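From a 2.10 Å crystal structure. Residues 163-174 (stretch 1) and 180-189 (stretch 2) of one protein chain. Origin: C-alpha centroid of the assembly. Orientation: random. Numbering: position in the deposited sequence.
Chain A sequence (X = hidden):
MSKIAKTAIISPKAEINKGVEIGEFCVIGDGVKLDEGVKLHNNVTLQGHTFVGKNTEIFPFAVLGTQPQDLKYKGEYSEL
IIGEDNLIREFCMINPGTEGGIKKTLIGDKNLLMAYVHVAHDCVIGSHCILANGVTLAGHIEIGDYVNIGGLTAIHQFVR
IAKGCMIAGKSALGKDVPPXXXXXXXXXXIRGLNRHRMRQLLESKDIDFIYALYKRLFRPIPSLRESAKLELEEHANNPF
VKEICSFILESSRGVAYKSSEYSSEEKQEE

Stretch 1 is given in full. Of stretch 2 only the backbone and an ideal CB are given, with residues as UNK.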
# COMPACT_ATOMS: atom_id res chain seq x y z
N LYS A 163 -6.42 -14.47 20.52
CA LYS A 163 -7.23 -15.38 19.72
C LYS A 163 -8.62 -14.86 19.37
O LYS A 163 -9.25 -14.16 20.16
CB LYS A 163 -7.36 -16.72 20.45
CG LYS A 163 -8.29 -17.73 19.79
CD LYS A 163 -8.47 -18.94 20.70
CE LYS A 163 -9.28 -20.04 20.02
NZ LYS A 163 -9.48 -21.20 20.93
N GLY A 164 -9.09 -15.23 18.18
CA GLY A 164 -10.42 -14.87 17.73
C GLY A 164 -10.78 -13.41 17.54
O GLY A 164 -11.97 -13.07 17.55
N CYS A 165 -9.80 -12.54 17.35
CA CYS A 165 -10.09 -11.12 17.16
C CYS A 165 -10.29 -10.72 15.71
O CYS A 165 -9.80 -11.37 14.78
CB CYS A 165 -8.97 -10.26 17.75
SG CYS A 165 -8.93 -10.23 19.54
N MET A 166 -11.04 -9.64 15.52
CA MET A 166 -11.29 -9.12 14.19
C MET A 166 -10.91 -7.65 14.18
O MET A 166 -11.37 -6.89 15.03
CB MET A 166 -12.76 -9.27 13.80
CG MET A 166 -13.06 -8.83 12.38
SD MET A 166 -14.77 -9.16 11.89
CE MET A 166 -14.65 -10.91 11.47
N ILE A 167 -10.06 -7.26 13.24
CA ILE A 167 -9.64 -5.87 13.14
C ILE A 167 -10.10 -5.31 11.80
O ILE A 167 -9.72 -5.82 10.75
CB ILE A 167 -8.11 -5.75 13.24
CG1 ILE A 167 -7.61 -6.50 14.46
CG2 ILE A 167 -7.70 -4.28 13.34
CD1 ILE A 167 -6.13 -6.43 14.63
N ALA A 168 -10.91 -4.27 11.85
CA ALA A 168 -11.43 -3.64 10.64
C ALA A 168 -10.32 -3.05 9.77
O ALA A 168 -9.26 -2.70 10.27
CB ALA A 168 -12.44 -2.55 11.00
N GLY A 169 -10.58 -2.94 8.48
CA GLY A 169 -9.59 -2.39 7.57
C GLY A 169 -9.28 -0.93 7.87
O GLY A 169 -10.05 -0.25 8.55
N LYS A 170 -8.16 -0.45 7.35
CA LYS A 170 -7.72 0.93 7.53
C LYS A 170 -7.57 1.37 8.99
O LYS A 170 -7.68 2.56 9.29
CB LYS A 170 -8.67 1.89 6.80
CG LYS A 170 -8.36 2.03 5.32
CD LYS A 170 -9.25 3.08 4.68
CE LYS A 170 -8.74 3.47 3.30
NZ LYS A 170 -7.42 4.17 3.38
N SER A 171 -7.32 0.43 9.89
CA SER A 171 -7.15 0.79 11.29
C SER A 171 -5.67 0.97 11.59
O SER A 171 -4.80 0.54 10.83
CB SER A 171 -7.70 -0.31 12.20
OG SER A 171 -9.07 -0.56 11.94
N ALA A 172 -5.39 1.62 12.72
CA ALA A 172 -4.03 1.84 13.18
C ALA A 172 -4.10 1.41 14.64
O ALA A 172 -4.66 2.12 15.48
CB ALA A 172 -3.65 3.32 13.08
N LEU A 173 -3.56 0.23 14.94
CA LEU A 173 -3.61 -0.31 16.30
C LEU A 173 -2.32 -0.13 17.08
O LEU A 173 -1.25 -0.58 16.65
CB LEU A 173 -4.00 -1.79 16.24
CG LEU A 173 -4.27 -2.53 17.56
CD1 LEU A 173 -5.45 -1.88 18.30
CD2 LEU A 173 -4.58 -3.99 17.25
N GLY A 174 -2.42 0.53 18.23
CA GLY A 174 -1.25 0.76 19.06
C GLY A 174 -1.35 0.12 20.43
O GLY A 174 -0.49 0.32 21.28
N UNK A 180 -11.35 -12.63 21.38
CA UNK A 180 -12.69 -12.50 20.82
C UNK A 180 -13.25 -11.09 20.65
O UNK A 180 -14.47 -10.91 20.56
CB UNK A 180 -13.66 -13.29 21.71
N UNK A 181 -12.38 -10.08 20.58
CA UNK A 181 -12.84 -8.71 20.41
C UNK A 181 -12.70 -8.20 18.98
O UNK A 181 -11.84 -8.66 18.23
CB UNK A 181 -12.07 -7.79 21.36
N UNK A 182 -13.56 -7.27 18.61
CA UNK A 182 -13.52 -6.67 17.28
C UNK A 182 -12.98 -5.26 17.49
O UNK A 182 -13.39 -4.56 18.42
CB UNK A 182 -14.89 -6.67 16.60
N UNK A 183 -12.06 -4.84 16.64
CA UNK A 183 -11.44 -3.52 16.74
C UNK A 183 -11.60 -2.73 15.45
O UNK A 183 -11.75 -3.30 14.37
CB UNK A 183 -9.96 -3.65 17.09
N UNK A 184 -11.56 -1.40 15.57
CA UNK A 184 -11.70 -0.52 14.42
C UNK A 184 -11.33 0.92 14.77
O UNK A 184 -11.38 1.31 15.94
CB UNK A 184 -13.13 -0.58 13.88
N UNK A 185 -10.95 1.69 13.76
CA UNK A 185 -10.60 3.09 13.99
C UNK A 185 -9.14 3.42 13.77
O UNK A 185 -8.28 2.55 13.87
CB UNK A 185 -10.98 3.48 15.42
N UNK A 186 -8.85 4.68 13.45
CA UNK A 186 -7.47 5.09 13.23
C UNK A 186 -6.76 4.66 14.51
O UNK A 186 -6.05 3.67 14.51
CB UNK A 186 -7.33 6.59 12.95
N UNK A 187 -6.96 5.41 15.59
CA UNK A 187 -6.36 5.00 16.85
C UNK A 187 -7.37 3.97 17.34
O UNK A 187 -8.24 4.26 18.17
CB UNK A 187 -6.13 6.15 17.83
N UNK A 188 -7.26 2.77 16.78
CA UNK A 188 -8.14 1.64 17.06
C UNK A 188 -8.57 1.41 18.50
O UNK A 188 -7.79 1.58 19.44
CB UNK A 188 -7.45 0.37 16.57
N UNK A 189 -9.83 1.00 18.66
CA UNK A 189 -10.42 0.71 19.97
C UNK A 189 -11.39 -0.47 19.83
O UNK A 189 -11.80 -0.80 18.72
CB UNK A 189 -11.14 1.94 20.53

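Position 180 has phi/psi of 63/22, a left-handed conformation that favours glycine, asparagine or aspartate without excluding others. Its CA-to-CB bond points away from stretch 1, yet the backbone is anchored, N to Lys163 O at 2.9 Å, and Gly164, lacking a side chain, leaves room for a long or flat group to fold back. The residue is Tyr180. At chi1 -56° its ring returns with Lys163 O over one face, and OH lies 3.5 Å from Lys163 CE. An ideal CB on Gly164 would stand 2.7 Å from Tyr180 CD2, a clash.

At 181 the CB points away, so stretch 1 sets little limit on size; an apolar side chain would suit the approach of Cys165 SG, 4.4 Å from the ideal CB, but others are possible. It is Cys181, whose O accepts from Met166 N at 3.0 Å.

Position 182 is bridged in parallel to Met166, with both side chains on the same sheet face. The extended backbone (-107/136) suits beta-branched residues, and many others would fit. Thr182 places CG2 4.0 Å from Met166 CB.

Position 183 shares the face of Ile167. Its ideal CB is 4.4 Å from Ile167 CG2 and 5.0 Å from Leu173 CD1, an apolar setting for valine, isoleucine or perhaps leucine. Val183 fits, CG1 reaching 4.0 Å from Leu173 CD1. Its N donates to Met166 O (2.7 Å) and its O accepts from Ala168 N (2.8 Å, 177°).

At 184 the CB points sideways, 3.6 Å from Ala168 CB; stretch 1 offers no charge there, so the choice is wide. Glu184 extends with chi1 and chi2 both t, OE2 lying 3.5 Å from Ala168 CB.

Position 185 has phi/psi of 113/155, where a CB would jam against the preceding carbonyl O; this alone calls for glycine, and Gly185 it is. Its O accepts from Ala172 N at 3.2 Å.

Positions 186 and 187 point away, so polar or charged residues are plausible. Asn186 is poorly ordered, and its O sits implausibly close to Ala172 O (2.3 Å), so that region supports no detailed claim. Arg187 leads outward.

Position 188 points toward stretch 1, with its ideal CB only 3.5 Å from both Leu173 CD1 and Ala172 O. Such tight spacing favours a small side chain, and Ala188 supplies a methyl that packs on Leu173.

At 189 no atom of stretch 1 lies within 5.5 Å of the ideal CB, so nothing selects a residue; it is Phe189.

Stretch 2, residues 180-189: YCTVEGNRAF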
# COMPACT_ATOMS: atom_id res chain seq x y z
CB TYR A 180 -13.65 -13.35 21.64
CG TYR A 180 -13.23 -14.81 21.71
CD1 TYR A 180 -12.71 -15.35 22.89
CD2 TYR A 180 -13.32 -15.63 20.59
CE1 TYR A 180 -12.29 -16.68 22.94
CE2 TYR A 180 -12.91 -16.96 20.63
CZ TYR A 180 -12.40 -17.47 21.80
OH TYR A 180 -11.98 -18.79 21.83
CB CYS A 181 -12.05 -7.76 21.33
SG CYS A 181 -12.32 -8.05 23.07
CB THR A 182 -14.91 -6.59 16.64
OG1 THR A 182 -15.78 -5.82 17.47
CG2 THR A 182 -15.48 -7.97 16.46
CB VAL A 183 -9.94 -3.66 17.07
CG1 VAL A 183 -9.29 -2.28 17.16
CG2 VAL A 183 -9.77 -4.40 18.39
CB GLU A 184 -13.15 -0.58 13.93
CG GLU A 184 -13.47 0.33 12.76
CD GLU A 184 -14.90 0.15 12.28
OE1 GLU A 184 -15.84 0.40 13.07
OE2 GLU A 184 -15.09 -0.25 11.10
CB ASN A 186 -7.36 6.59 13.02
CG ASN A 186 -6.16 6.97 12.17
OD1 ASN A 186 -5.02 6.69 12.52
ND2 ASN A 186 -6.43 7.59 11.02
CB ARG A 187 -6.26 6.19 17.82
CG ARG A 187 -5.08 6.07 18.77
CD ARG A 187 -4.84 7.34 19.58
NE ARG A 187 -5.65 7.42 20.79
CZ ARG A 187 -6.93 7.80 20.82
NH1 ARG A 187 -7.55 8.14 19.70
NH2 ARG A 187 -7.58 7.83 21.97
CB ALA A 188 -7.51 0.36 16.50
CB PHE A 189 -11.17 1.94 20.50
CG PHE A 189 -12.27 2.42 19.58
CD1 PHE A 189 -13.51 1.79 19.58
CD2 PHE A 189 -12.05 3.48 18.71
CE1 PHE A 189 -14.52 2.21 18.70
CE2 PHE A 189 -13.05 3.90 17.83
CZ PHE A 189 -14.29 3.27 17.83
O HOH W 1 -4.64 1.78 19.30
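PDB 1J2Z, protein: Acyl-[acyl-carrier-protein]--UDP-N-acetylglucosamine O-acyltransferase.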